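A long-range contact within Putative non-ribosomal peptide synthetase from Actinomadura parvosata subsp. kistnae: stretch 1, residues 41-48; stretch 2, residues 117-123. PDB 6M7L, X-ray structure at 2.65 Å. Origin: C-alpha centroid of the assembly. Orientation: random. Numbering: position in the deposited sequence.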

# COMPACT_ATOMS: atom_id res chain seq x y z
N ALA A 41 23.11 6.58 25.18
CA ALA A 41 21.69 6.46 24.89
C ALA A 41 21.49 6.31 23.39
O ALA A 41 21.96 7.14 22.61
N GLU A 42 20.79 5.25 22.99
CA GLU A 42 20.49 5.05 21.58
C GLU A 42 19.67 6.22 21.05
O GLU A 42 18.73 6.68 21.70
N GLY A 43 20.06 6.73 19.88
CA GLY A 43 19.34 7.84 19.30
C GLY A 43 17.89 7.47 19.03
O GLY A 43 17.58 6.35 18.62
N LEU A 44 17.00 8.42 19.29
CA LEU A 44 15.58 8.24 18.98
C LEU A 44 15.40 8.50 17.49
O LEU A 44 15.16 9.62 17.05
N HIS A 45 15.54 7.43 16.70
CA HIS A 45 15.53 7.51 15.25
C HIS A 45 14.51 6.53 14.69
O HIS A 45 14.19 5.51 15.30
N VAL A 46 14.02 6.85 13.50
CA VAL A 46 13.37 5.87 12.64
C VAL A 46 14.40 5.42 11.62
O VAL A 46 15.30 6.19 11.24
N ARG A 47 14.30 4.18 11.17
CA ARG A 47 15.30 3.68 10.24
C ARG A 47 14.73 2.51 9.44
O ARG A 47 13.85 1.78 9.91
N VAL A 48 15.24 2.36 8.22
CA VAL A 48 14.81 1.30 7.31
C VAL A 48 16.04 0.77 6.58
O VAL A 48 16.87 1.55 6.10
N ARG A 117 25.13 2.05 12.89
CA ARG A 117 24.79 3.22 12.08
C ARG A 117 23.42 3.77 12.43
O ARG A 117 23.19 4.98 12.33
N ALA A 118 22.49 2.90 12.85
CA ALA A 118 21.17 3.39 13.24
C ALA A 118 21.22 4.13 14.57
O ALA A 118 20.39 5.02 14.81
N GLY A 119 22.18 3.80 15.43
CA GLY A 119 22.29 4.42 16.73
C GLY A 119 23.17 5.64 16.80
O GLY A 119 23.11 6.37 17.79
N ARG A 120 23.99 5.88 15.78
CA ARG A 120 24.90 7.02 15.80
C ARG A 120 24.12 8.31 16.00
O ARG A 120 23.18 8.59 15.24
N PRO A 121 24.46 9.12 17.00
CA PRO A 121 23.66 10.31 17.30
C PRO A 121 23.76 11.37 16.22
O PRO A 121 24.72 11.42 15.44
N PHE A 122 22.75 12.22 16.17
CA PHE A 122 22.73 13.38 15.29
C PHE A 122 23.08 14.63 16.08
O PHE A 122 22.65 14.81 17.23
N ASP A 123 23.87 15.51 15.47
CA ASP A 123 24.09 16.86 15.97
C ASP A 123 23.11 17.76 15.21
O ASP A 123 23.45 18.36 14.19

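The second stretch meets the first where a helix ends and the chain runs on as loop, and most of its residues there come up against one side chain, His-45. Arg-117, still helical, lies out of reach of stretch 1, and its NE and NH1 are hydrogen-bonded elsewhere in the structure.

Ala-118 makes the polar link. Its carbonyl accepts a hydrogen bond from the imidazole, with ND1 of His-45 2.7 Å from O of Ala-118 and a nearly linear angle of 167°, so this geometry places a proton on ND1. His-45 points toward stretch 2 and adopts the m rotamer (chi2 147°), which brings the oxygen close to the plane of its ring, where a ring N-H can reach it. The methyl group of Ala-118 also packs against the aliphatic part of Arg-47, CB of Ala-118 lying 4.0 Å from CG of Arg-47; the CA-to-CB bond of that arginine (chi1 p, chi2 m) points toward stretch 2, while its NH1 and NH2 are satisfied elsewhere.

Gly-119 faces Gly-43, their CA atoms 5.2 Å apart. Glu-42, m at both chi1 and chi2, curls its end inward to set OE1 3.6 Å from CA of Gly-119; a CB on this glycine would clash with that oxygen. On Gly-43, a CB would instead run into the His-45 ring.

Arg-120, the first residue after the helix to leave helical phi/psi, has its CA-to-CB bond pointing away from stretch 1 and contributes its backbone, O lying 3.2 Å from CE1 of His-45. Pro-121 follows with its CA near the edge of the same ring.

Phe-122 (chi1 m, chi2 94°) covers one face of the His-45 ring. Its ring edge meets a face of the imidazole, with planes at 84° and centroids 4.8 Å apart, and CD1 of Phe-122 approaches NE2 of His-45 to 3.2 Å. Asp-123 is beyond reach.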

# COMPACT_ATOMS: atom_id res chain seq x y z
CB ALA A 41 20.93 7.67 25.41
CB GLU A 42 19.73 3.74 21.37
CG GLU A 42 20.54 2.50 21.71
CD GLU A 42 21.77 2.35 20.83
OE1 GLU A 42 21.60 2.26 19.59
OE2 GLU A 42 22.89 2.33 21.37
CB LEU A 44 14.72 9.17 19.83
CG LEU A 44 14.63 8.79 21.31
CD1 LEU A 44 13.87 9.86 22.09
CD2 LEU A 44 13.96 7.44 21.45
CB HIS A 45 16.90 7.20 14.65
CG HIS A 45 18.03 7.97 15.26
ND1 HIS A 45 19.30 7.45 15.40
CD2 HIS A 45 18.09 9.22 15.77
CE1 HIS A 45 20.09 8.34 15.96
NE2 HIS A 45 19.38 9.43 16.19
CB VAL A 46 12.11 6.43 11.96
CG1 VAL A 46 10.99 6.62 12.98
CG2 VAL A 46 12.42 7.73 11.25
CB ARG A 47 16.59 3.26 10.95
CG ARG A 47 16.49 1.99 11.78
CD ARG A 47 15.75 2.24 13.11
NE ARG A 47 14.60 1.35 13.24
CZ ARG A 47 14.65 0.16 13.82
NH1 ARG A 47 13.56 -0.59 13.86
NH2 ARG A 47 15.78 -0.28 14.36
CB VAL A 48 13.76 1.82 6.30
CG1 VAL A 48 14.24 3.10 5.63
CG2 VAL A 48 13.44 0.75 5.27
CB ARG A 117 24.86 2.87 10.60
CG ARG A 117 26.23 2.40 10.11
CD ARG A 117 27.30 3.45 10.34
NE ARG A 117 28.51 3.14 9.58
CZ ARG A 117 29.52 2.40 10.04
NH1 ARG A 117 30.58 2.17 9.27
NH2 ARG A 117 29.46 1.88 11.26
CB ALA A 118 20.18 2.22 13.33
CB ARG A 120 25.72 7.10 14.51
CG ARG A 120 26.83 6.08 14.39
CD ARG A 120 27.70 6.37 13.18
NE ARG A 120 28.90 5.54 13.16
CZ ARG A 120 29.80 5.54 12.18
NH1 ARG A 120 29.63 6.33 11.13
NH2 ARG A 120 30.86 4.75 12.25
CB PRO A 121 24.25 10.82 18.62
CG PRO A 121 25.05 9.66 19.17
CD PRO A 121 25.55 8.93 17.97
CB PHE A 122 21.35 13.57 14.65
CG PHE A 122 21.02 12.57 13.59
CD1 PHE A 122 20.31 11.42 13.90
CD2 PHE A 122 21.38 12.78 12.27
CE1 PHE A 122 19.99 10.49 12.92
CE2 PHE A 122 21.06 11.86 11.28
CZ PHE A 122 20.36 10.72 11.61
CB ASP A 123 25.53 17.31 15.79
CG ASP A 123 25.77 18.74 16.25
OD1 ASP A 123 24.81 19.37 16.75
OD2 ASP A 123 26.90 19.23 16.09